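PDB 1EE8: MUTM (fpg) protein from Thermus thermophilus, which belongs to the Fpg (MutM) family, joining an N-terminal domain to a helical H2TH domain and a small zinc finger that holds one zinc ion. Local coordinates for residues A[167-170]-A[171-174]; A[175-178]-A[179-183]; A[189-192]-A[193-197]; A[210-213]-A[214-217]; A[236-239]-A[240-243]. All blocks are in the same frame, centred on the assembly; numbering follows the deposited sequence.

Interaction 1: residues A[167-170]-A[171-174]; sequences ALFR and ARLS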
# COMPACT_ATOMS: atom_id res chain seq x y z
N ALA A 167 8.84 -37.54 13.44
CA ALA A 167 8.51 -37.53 14.86
C ALA A 167 7.79 -38.82 15.23
O ALA A 167 8.06 -39.43 16.28
CB ALA A 167 7.62 -36.32 15.19
N LEU A 168 6.87 -39.24 14.37
CA LEU A 168 6.10 -40.45 14.59
C LEU A 168 7.00 -41.68 14.65
O LEU A 168 6.77 -42.60 15.44
CB LEU A 168 5.04 -40.60 13.50
CG LEU A 168 3.89 -39.59 13.63
CD1 LEU A 168 3.06 -39.54 12.36
CD2 LEU A 168 3.03 -39.98 14.85
N PHE A 169 8.03 -41.70 13.81
CA PHE A 169 8.95 -42.83 13.82
C PHE A 169 9.77 -42.80 15.10
O PHE A 169 9.97 -43.83 15.75
CB PHE A 169 9.93 -42.80 12.65
CG PHE A 169 10.99 -43.85 12.76
CD1 PHE A 169 10.71 -45.17 12.43
CD2 PHE A 169 12.25 -43.54 13.26
CE1 PHE A 169 11.67 -46.17 12.61
CE2 PHE A 169 13.21 -44.53 13.44
CZ PHE A 169 12.92 -45.84 13.12
N ARG A 170 10.27 -41.63 15.44
CA ARG A 170 11.08 -41.53 16.63
C ARG A 170 10.29 -42.00 17.85
O ARG A 170 10.84 -42.66 18.73
CB ARG A 170 11.60 -40.11 16.82
CG ARG A 170 12.63 -40.04 17.93
CD ARG A 170 13.40 -38.75 17.94
NE ARG A 170 14.20 -38.58 16.73
CZ ARG A 170 15.13 -37.64 16.59
NH1 ARG A 170 15.82 -37.53 15.47
NH2 ARG A 170 15.38 -36.81 17.60
N ALA A 171 9.00 -41.67 17.88
CA ALA A 171 8.13 -42.05 18.99
C ALA A 171 7.55 -43.45 18.83
O ALA A 171 6.81 -43.93 19.69
CB ALA A 171 6.99 -41.03 19.12
N ARG A 172 7.88 -44.10 17.71
CA ARG A 172 7.39 -45.45 17.42
C ARG A 172 5.87 -45.56 17.50
O ARG A 172 5.33 -46.45 18.16
CB ARG A 172 8.04 -46.45 18.38
CG ARG A 172 9.57 -46.48 18.30
CD ARG A 172 10.06 -46.96 16.95
NE ARG A 172 11.48 -47.31 16.97
CZ ARG A 172 12.49 -46.44 16.93
NH1 ARG A 172 12.26 -45.14 16.86
NH2 ARG A 172 13.74 -46.89 16.99
N LEU A 173 5.19 -44.66 16.80
CA LEU A 173 3.73 -44.64 16.79
C LEU A 173 3.18 -44.70 15.37
O LEU A 173 3.77 -44.15 14.43
CB LEU A 173 3.21 -43.39 17.49
CG LEU A 173 3.49 -43.28 18.98
CD1 LEU A 173 3.02 -41.92 19.51
CD2 LEU A 173 2.79 -44.42 19.71
N SER A 174 2.04 -45.36 15.21
CA SER A 174 1.43 -45.46 13.90
C SER A 174 0.86 -44.12 13.45
O SER A 174 0.15 -43.45 14.21
CB SER A 174 0.30 -46.48 13.90
OG SER A 174 -0.41 -46.41 12.69
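Phe169 and Arg172 meet where helix 161-170 of the H2TH domain stops, in a Schellman motif: Arg172 takes up a positive phi (54°) and the chain bonds back into the last turn. Leu173 N donates to Leu168 O in a nearly straight bond of 2.9 Å, and one step further in Ala171 N keeps the last regular helical bond, 2.9 Å to Ala167 O. Phe169 O accepts twice, both times from Arg172. The backbone N of Arg172 comes from above the carbonyl plane at 2.9 Å, and NH1 of the same residue reaches the oxygen from the opposite face, also at 2.9 Å. A helix-end carbonyl that has lost its regular partner is thus satisfied by a single residue using main chain and side chain together. The bend that allows this lies at chi2 (-65°), which folds the Arg172 chain back over the helix end. The guanidinium then lies almost flat on the Phe169 ring, planes 22° apart and centres 4.3 Å apart, an off-centre cation-pi stack. Arg170 points elsewhere and forms a salt bridge with Glu200, while Ala171 O accepts from Arg189 of helix 184-203 and Ser174 OG from the backbone of Phe176. Leu168 and Leu173 pack loosely beside the bonded turn, CD2 of the first 4.3 Å from CB of the second. Over the ring, the nearest approach is that of Arg172 NH1, 3.6 Å from Phe169 CE2 and displaced toward the rim.

Interaction 2: residues A[175-178]-A[179-183]; sequences PFRP and ARSLT
Arg177, Ser181 and Leu182 interlock in a turn in the loop that joins helix 161-170 to helix 184-203 of the H2TH domain. The Arg177 and Leu182 side chains cross at about a right angle, with the methyl CD2 of Leu182 centred over one face of the guanidinium, 3.4 Å from Arg177 CZ. Ser181 instead approaches the rim of that flat group. Its OG lies in the guanidinium plane and takes a fairly straight bond of 2.8 Å from Arg177 NE, with a weak second contact from NH1. NH1 also makes a weak bond of 3.0 Å to Ser181 O. For Arg177 this requires CG to sit between its backbone N and carbonyl carbon (chi1 64°), with a further bend at chi3 that turns the guanidinium back over the turn. Ser181 OG passes the chain of bonds on: it donates to Pro178 O, 2.6 Å away and in the carbonyl plane. The backbone N of Ser181 meets the same Pro178 O from above that plane, at 3.0 Å, closing the turn. Glu186 of helix 184-203 forms a salt bridge with Arg177 NH1 and accepts from Thr183 N, at the residue that N-caps the helix, while Lys140 bonds to the carbonyls of Arg180 and Leu182. The hydroxyl of Ser181 therefore works as both acceptor and donor, a relay from guanidinium to carbonyl. The positive charge of Arg177 would probably polarise it and strengthen its grip on Pro178 O, while the in-plane NE bond and the covering methyl together would restrict rotation of the guanidinium.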
# COMPACT_ATOMS: atom_id res chain seq x y z
N PRO A 175 1.17 -43.70 12.22
CA PRO A 175 0.67 -42.43 11.70
C PRO A 175 -0.82 -42.53 11.41
O PRO A 175 -1.54 -41.53 11.41
CB PRO A 175 1.46 -42.25 10.40
CG PRO A 175 2.67 -43.13 10.58
CD PRO A 175 2.11 -44.32 11.27
N PHE A 176 -1.29 -43.76 11.19
CA PHE A 176 -2.67 -44.00 10.82
C PHE A 176 -3.70 -44.31 11.90
O PHE A 176 -4.90 -44.30 11.63
CB PHE A 176 -2.69 -45.10 9.76
CG PHE A 176 -1.58 -44.97 8.76
CD1 PHE A 176 -0.44 -45.77 8.86
CD2 PHE A 176 -1.65 -44.02 7.75
CE1 PHE A 176 0.62 -45.61 7.97
CE2 PHE A 176 -0.59 -43.85 6.86
CZ PHE A 176 0.55 -44.64 6.97
N ARG A 177 -3.26 -44.58 13.12
CA ARG A 177 -4.20 -44.89 14.19
C ARG A 177 -4.94 -43.63 14.64
O ARG A 177 -4.43 -42.52 14.52
CB ARG A 177 -3.46 -45.50 15.39
CG ARG A 177 -2.48 -44.56 16.06
CD ARG A 177 -1.68 -45.26 17.14
NE ARG A 177 -2.47 -45.51 18.35
CZ ARG A 177 -1.97 -46.00 19.47
NH1 ARG A 177 -2.75 -46.19 20.52
NH2 ARG A 177 -0.68 -46.31 19.55
N PRO A 178 -6.17 -43.80 15.16
CA PRO A 178 -6.96 -42.65 15.62
C PRO A 178 -6.15 -41.88 16.65
O PRO A 178 -5.52 -42.47 17.52
CB PRO A 178 -8.20 -43.31 16.22
CG PRO A 178 -8.38 -44.53 15.36
CD PRO A 178 -6.95 -45.05 15.25
N ALA A 179 -6.17 -40.55 16.55
CA ALA A 179 -5.42 -39.71 17.48
C ALA A 179 -5.82 -39.96 18.93
O ALA A 179 -4.97 -39.95 19.83
CB ALA A 179 -5.62 -38.25 17.13
N ARG A 180 -7.11 -40.17 19.15
CA ARG A 180 -7.63 -40.40 20.50
C ARG A 180 -7.25 -41.77 21.07
O ARG A 180 -7.28 -41.97 22.28
CB ARG A 180 -9.15 -40.25 20.51
CG ARG A 180 -9.86 -41.10 19.46
CD ARG A 180 -11.36 -41.09 19.70
NE ARG A 180 -11.83 -39.74 20.01
CZ ARG A 180 -13.10 -39.42 20.25
NH1 ARG A 180 -14.04 -40.36 20.22
NH2 ARG A 180 -13.42 -38.17 20.55
N SER A 181 -6.91 -42.70 20.19
CA SER A 181 -6.54 -44.04 20.62
C SER A 181 -5.25 -44.04 21.44
O SER A 181 -4.95 -45.02 22.11
CB SER A 181 -6.36 -44.96 19.41
OG SER A 181 -5.15 -44.69 18.73
N LEU A 182 -4.51 -42.95 21.38
CA LEU A 182 -3.25 -42.86 22.12
C LEU A 182 -3.41 -42.80 23.62
O LEU A 182 -4.32 -42.16 24.13
CB LEU A 182 -2.44 -41.63 21.68
CG LEU A 182 -1.70 -41.65 20.34
CD1 LEU A 182 -0.82 -40.40 20.25
CD2 LEU A 182 -0.85 -42.91 20.23
N THR A 183 -2.52 -43.48 24.34
CA THR A 183 -2.54 -43.46 25.79
C THR A 183 -1.73 -42.22 26.15
O THR A 183 -1.09 -41.63 25.27
CB THR A 183 -1.85 -44.70 26.40
OG1 THR A 183 -0.45 -44.67 26.08
CG2 THR A 183 -2.47 -45.97 25.86

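Interaction 3: residues A[189-192]-A[193-197]; sequences RLYR and ALREV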
# COMPACT_ATOMS: atom_id res chain seq x y z
N ARG A 189 5.42 -39.56 24.43
CA ARG A 189 6.53 -39.92 23.54
C ARG A 189 6.48 -39.06 22.28
O ARG A 189 7.50 -38.55 21.82
CB ARG A 189 6.47 -41.39 23.14
CG ARG A 189 6.86 -42.36 24.23
CD ARG A 189 7.63 -43.53 23.65
NE ARG A 189 6.87 -44.27 22.64
CZ ARG A 189 5.89 -45.11 22.91
NH1 ARG A 189 5.26 -45.73 21.92
NH2 ARG A 189 5.54 -45.35 24.17
N LEU A 190 5.28 -38.92 21.72
CA LEU A 190 5.09 -38.13 20.51
C LEU A 190 5.41 -36.66 20.79
O LEU A 190 5.98 -35.96 19.94
CB LEU A 190 3.65 -38.28 20.02
CG LEU A 190 3.31 -37.59 18.69
CD1 LEU A 190 4.34 -37.95 17.64
CD2 LEU A 190 1.92 -38.01 18.24
N TYR A 191 5.06 -36.19 21.99
CA TYR A 191 5.31 -34.81 22.40
C TYR A 191 6.80 -34.54 22.42
O TYR A 191 7.28 -33.55 21.89
CB TYR A 191 4.73 -34.57 23.79
CG TYR A 191 5.04 -33.20 24.39
CD1 TYR A 191 4.34 -32.06 24.00
CD2 TYR A 191 6.05 -33.06 25.34
CE1 TYR A 191 4.63 -30.81 24.54
CE2 TYR A 191 6.36 -31.82 25.88
CZ TYR A 191 5.64 -30.70 25.48
OH TYR A 191 5.93 -29.46 26.03
N ARG A 192 7.54 -35.45 23.05
CA ARG A 192 8.99 -35.32 23.18
C ARG A 192 9.71 -35.50 21.84
O ARG A 192 10.62 -34.74 21.49
CB ARG A 192 9.49 -36.34 24.19
CG ARG A 192 10.97 -36.31 24.48
CD ARG A 192 11.32 -37.33 25.56
NE ARG A 192 12.75 -37.62 25.61
CZ ARG A 192 13.30 -38.52 26.41
NH1 ARG A 192 12.53 -39.22 27.24
NH2 ARG A 192 14.61 -38.72 26.39
N ALA A 193 9.30 -36.51 21.08
CA ALA A 193 9.91 -36.79 19.78
C ALA A 193 9.74 -35.60 18.83
O ALA A 193 10.68 -35.19 18.14
CB ALA A 193 9.30 -38.04 19.18
N LEU A 194 8.53 -35.06 18.80
CA LEU A 194 8.24 -33.93 17.93
C LEU A 194 9.16 -32.74 18.22
O LEU A 194 9.71 -32.13 17.31
CB LEU A 194 6.78 -33.51 18.11
CG LEU A 194 6.17 -32.54 17.11
CD1 LEU A 194 6.43 -33.01 15.69
CD2 LEU A 194 4.67 -32.44 17.37
N ARG A 195 9.32 -32.43 19.50
CA ARG A 195 10.16 -31.31 19.91
C ARG A 195 11.65 -31.54 19.61
O ARG A 195 12.35 -30.61 19.21
CB ARG A 195 9.95 -31.02 21.40
CG ARG A 195 8.47 -30.91 21.78
CD ARG A 195 8.29 -30.23 23.13
NE ARG A 195 8.72 -28.84 23.06
CZ ARG A 195 8.57 -27.96 24.04
NH1 ARG A 195 8.00 -28.32 25.18
NH2 ARG A 195 8.99 -26.71 23.87
N GLU A 196 12.12 -32.77 19.81
CA GLU A 196 13.52 -33.11 19.55
C GLU A 196 13.86 -33.06 18.07
O GLU A 196 14.90 -32.54 17.68
CB GLU A 196 13.84 -34.51 20.05
CG GLU A 196 13.70 -34.73 21.54
CD GLU A 196 14.05 -36.16 21.92
OE1 GLU A 196 15.21 -36.57 21.68
OE2 GLU A 196 13.17 -36.87 22.45
N VAL A 197 12.99 -33.63 17.24
CA VAL A 197 13.24 -33.65 15.81
C VAL A 197 13.28 -32.24 15.25
O VAL A 197 14.15 -31.91 14.45
CB VAL A 197 12.15 -34.47 15.06
CG1 VAL A 197 12.36 -34.37 13.56
CG2 VAL A 197 12.22 -35.92 15.48
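Arg195 folds back along helix 184-203 onto Tyr191, one turn earlier, and the two side chains run alongside each other in the same direction. Its CB starts at the backbone, 3.8 Å from Arg192 O. CG runs past the Tyr191 carbonyl, where the model is too tight to rely on. CD then lies over one face of the Tyr191 ring, a CH-pi contact 3.9 Å from the centroid, displaced somewhat toward the rim. Next, NE turns past the phenol, chi3 (66°) bending the chain so that CZ comes within 3.6 Å of Tyr191 OH. The guanidinium stands steeply to the ring, planes 73° apart, and presents its edge to the phenol oxygen. NH1 makes a bent, weak bond to Tyr191 OH, whose 2.5 Å length is short enough to be doubtful. At the tip, NH2 has a weak bond to Ser127 O, and Tyr191 OH bonds to Phe130 O, so both side chains reach the loop around Phe130. A second i to i+4 pair joins Arg192 to Glu196: a salt bridge of 3.3 Å from Arg192 NE to Glu196 OE2, weak as a hydrogen bond, with the two flat groups 27° apart. Beneath them the regular helical bonds continue, for instance Ala193 N to Arg189 O at 2.8 Å. The apolar side of this helix is buried: Leu190 touches Leu168 of helix 161-170 and Leu146 and Leu150 of helix 146-152, Leu194 meets Ala167, and Val197 packs on Tyr163 and Arg170.

Interaction 4: residues A[210-213]-A[214-217]; sequences SDQS and YRQP
Gln212 and Arg215 bring two flat groups together next to an Asx turn, in the long loop between helix 184-203 and strand 246-249. In the model Gln212 CG lies over one face of the Arg215 guanidinium, 3.5 Å from CZ, and the amide plane stands at 61° to the guanidinium plane. Gln212 OE1 comes 2.7 Å from Arg215 NH2, but NH2 also sits too near Gln212 CG, so the fine placing of this pair, CG over the face included, is doubtful. The Gln212 chain bends at chi2 (78°), which brings its amide round toward the arginine. The Tyr214 ring carries the backbone N of Gln216 over one face, near the rim; its hydroxyl is bonded to Gly205 O, and the side chain touches Glu5 and Thr8 of helix 3-17. Within the Asx turn, Asp211 OD1 accepts from Ser213 N at 2.7 Å, the donor standing above the carboxylate plane. The same oxygen accepts from a water at 2.7 Å. That water in turn accepts from Tyr214 N at 3.1 Å, so the carboxylate organises two successive backbone N-H groups, one directly and one through solvent. Further on, Tyr214 O accepts from Thr208 OG1, tying the stretch to the start of its own loop. A second water spans the next step of the backbone: it takes a bond of 3.1 Å from Arg215 N and gives a weak one of 3.4 Å to Ser213 O.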
# COMPACT_ATOMS: atom_id res chain seq x y z
N SER A 210 15.67 -35.00 -2.02
CA SER A 210 16.26 -35.49 -3.26
C SER A 210 16.10 -34.46 -4.36
O SER A 210 17.03 -34.20 -5.13
CB SER A 210 15.59 -36.80 -3.67
OG SER A 210 16.23 -37.35 -4.81
N ASP A 211 14.92 -33.86 -4.45
CA ASP A 211 14.64 -32.85 -5.46
C ASP A 211 15.58 -31.66 -5.33
O ASP A 211 15.67 -30.83 -6.23
CB ASP A 211 13.19 -32.37 -5.36
CG ASP A 211 12.81 -31.95 -3.95
OD1 ASP A 211 13.68 -31.41 -3.23
OD2 ASP A 211 11.64 -32.15 -3.56
N GLN A 212 16.27 -31.58 -4.19
CA GLN A 212 17.20 -30.48 -3.93
C GLN A 212 16.44 -29.15 -4.00
O GLN A 212 17.02 -28.10 -4.27
CB GLN A 212 18.32 -30.49 -4.97
CG GLN A 212 19.63 -29.91 -4.48
CD GLN A 212 20.40 -30.89 -3.60
OE1 GLN A 212 21.46 -30.56 -3.06
NE2 GLN A 212 19.88 -32.11 -3.46
N SER A 213 15.13 -29.23 -3.76
CA SER A 213 14.26 -28.06 -3.80
C SER A 213 14.66 -26.99 -2.78
O SER A 213 14.79 -25.81 -3.11
CB SER A 213 12.81 -28.49 -3.56
OG SER A 213 11.93 -27.38 -3.59
N TYR A 214 14.85 -27.41 -1.53
CA TYR A 214 15.22 -26.49 -0.46
C TYR A 214 16.72 -26.24 -0.35
O TYR A 214 17.53 -27.16 -0.45
CB TYR A 214 14.72 -27.00 0.89
CG TYR A 214 15.30 -26.24 2.07
CD1 TYR A 214 14.96 -24.91 2.31
CD2 TYR A 214 16.20 -26.86 2.94
CE1 TYR A 214 15.50 -24.21 3.38
CE2 TYR A 214 16.74 -26.17 4.02
CZ TYR A 214 16.39 -24.85 4.24
OH TYR A 214 16.92 -24.17 5.31
N ARG A 215 17.07 -24.97 -0.12
CA ARG A 215 18.45 -24.54 0.05
C ARG A 215 18.42 -23.28 0.90
O ARG A 215 17.49 -22.48 0.81
CB ARG A 215 19.11 -24.23 -1.29
CG ARG A 215 19.41 -25.45 -2.13
CD ARG A 215 20.18 -25.09 -3.39
NE ARG A 215 20.70 -26.27 -4.08
CZ ARG A 215 21.51 -27.17 -3.52
NH1 ARG A 215 21.90 -27.03 -2.26
NH2 ARG A 215 21.93 -28.20 -4.23
N GLN A 216 19.44 -23.10 1.74
CA GLN A 216 19.53 -21.92 2.58
C GLN A 216 19.74 -20.72 1.64
O GLN A 216 20.02 -20.91 0.46
CB GLN A 216 20.69 -22.08 3.56
CG GLN A 216 20.46 -23.22 4.55
CD GLN A 216 21.65 -23.46 5.47
OE1 GLN A 216 22.23 -22.53 6.02
NE2 GLN A 216 21.99 -24.73 5.66
N PRO A 217 19.61 -19.49 2.15
CA PRO A 217 19.79 -18.31 1.29
C PRO A 217 21.04 -18.28 0.41
O PRO A 217 20.95 -17.98 -0.79
CB PRO A 217 19.75 -17.15 2.28
CG PRO A 217 18.75 -17.65 3.29
CD PRO A 217 19.22 -19.07 3.51
O HOH W 1 14.02 -30.28 -0.84
O HOH W 2 14.74 -23.18 -0.94

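Interaction 5: residues A[236-239]-A[240-243]; sequences LPCP and ACGR. With ZN (zinc ion), chain C.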
# COMPACT_ATOMS: atom_id res chain seq x y z
N LEU A 236 13.87 -48.40 1.44
CA LEU A 236 15.17 -48.55 2.09
C LEU A 236 14.96 -49.19 3.47
O LEU A 236 13.84 -49.21 4.00
CB LEU A 236 15.86 -47.19 2.24
CG LEU A 236 16.30 -46.41 0.98
CD1 LEU A 236 17.28 -47.25 0.16
CD2 LEU A 236 15.08 -46.04 0.15
N PRO A 237 16.04 -49.72 4.07
CA PRO A 237 16.00 -50.37 5.38
C PRO A 237 15.71 -49.44 6.56
O PRO A 237 16.34 -48.39 6.69
CB PRO A 237 17.40 -50.99 5.51
CG PRO A 237 17.89 -51.11 4.10
CD PRO A 237 17.39 -49.83 3.48
N CYS A 238 14.77 -49.84 7.41
CA CYS A 238 14.48 -49.05 8.61
C CYS A 238 15.81 -49.02 9.37
O CYS A 238 16.55 -50.00 9.36
CB CYS A 238 13.40 -49.74 9.45
SG CYS A 238 13.22 -49.10 11.13
N PRO A 239 16.13 -47.90 10.03
CA PRO A 239 17.40 -47.88 10.75
C PRO A 239 17.36 -48.62 12.09
O PRO A 239 18.39 -48.80 12.74
CB PRO A 239 17.67 -46.39 10.91
CG PRO A 239 16.29 -45.85 11.12
CD PRO A 239 15.48 -46.58 10.06
N ALA A 240 16.18 -49.06 12.49
CA ALA A 240 16.04 -49.76 13.77
C ALA A 240 15.86 -51.28 13.64
O ALA A 240 16.41 -52.03 14.45
CB ALA A 240 14.87 -49.17 14.56
N CYS A 241 15.12 -51.73 12.64
CA CYS A 241 14.88 -53.16 12.46
C CYS A 241 15.31 -53.72 11.11
O CYS A 241 15.17 -54.91 10.86
CB CYS A 241 13.40 -53.47 12.67
SG CYS A 241 12.37 -52.96 11.28
N GLY A 242 15.82 -52.85 10.24
CA GLY A 242 16.26 -53.29 8.93
C GLY A 242 15.19 -53.65 7.91
O GLY A 242 15.51 -53.98 6.77
N ARG A 243 13.92 -53.59 8.31
CA ARG A 243 12.83 -53.91 7.40
C ARG A 243 12.61 -52.75 6.42
O ARG A 243 12.95 -51.61 6.72
CB ARG A 243 11.54 -54.18 8.19
CG ARG A 243 10.32 -54.43 7.31
CD ARG A 243 9.05 -54.74 8.10
NE ARG A 243 7.91 -54.90 7.21
CZ ARG A 243 6.68 -55.22 7.60
NH1 ARG A 243 5.70 -55.34 6.70
NH2 ARG A 243 6.43 -55.44 8.88
ZN ZN C . 11.77 -50.80 11.84
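A zinc knuckle, the CxxC turn of the Fpg-type zinc finger, supplies two of the four cysteine ligands of the zinc ion: Cys238 SG and Cys241 SG each bind at 2.3 Å, and Cys258 and Cys261 complete the site. The turn is built around the first sulfur. Cys238 SG lies anti to its backbone N (chi1 166°), which carries it under the following residues, where it accepts from Ala240 N at 3.3 Å and from Cys241 N at 3.6 Å. Three residues on, Cys241 SG accepts likewise from the N-H two places ahead, Arg243 N at 3.4 Å. Backbone N-H groups pointing at metal-bound sulfurs would probably spread the negative charge of the thiolates and steady their direction toward the metal. The ends of the knuckle are drawn together by Cys238 N, which donates to Arg243 O over only 2.6 Å, and by a weak bond of 3.1 Å from Gly242 N to Cys238 O. Gly242 adopts a positive phi (73°), turning the chain so that 240-243 runs back against 236-239, their end-to-end directions 152° apart. The extended side chain of Arg243 leaves the turn and bonds through NH2 to Thr260 OG1, near the second cysteine pair. The knuckle leads into the two-stranded antiparallel sheet of 246-249 and 254-257, with a backbone bond between Leu236 and Val245, while the side chains of Cys238, Pro239 and Ala240 touch Phe169 of helix 161-170.

Interaction 1 is the hub. Its Leu168 packs on Pro175 of interaction 2 (CD1 to CB 3.7 Å), and Leu173 CD2 meets Leu182 CD2 at 4.0 Å. Toward interaction 3, Ala171 O probably accepts from Arg189 NE at 3.0 Å. Interaction 5 also touches it: Phe169 CE1 lies 3.6 Å from the zinc-bound Cys238 SG, and Arg172 NH2 is 3.5 Å from Ala240 CB, so the stacked pair at the helix end joins the H2TH domain to the zinc finger. Interactions 2 and 3 share a hydrophobic edge at Leu182 and Leu190. Interaction 4 stands apart, its nearest atoms about 10 Å from interaction 5 and about 16 Å from interaction 1.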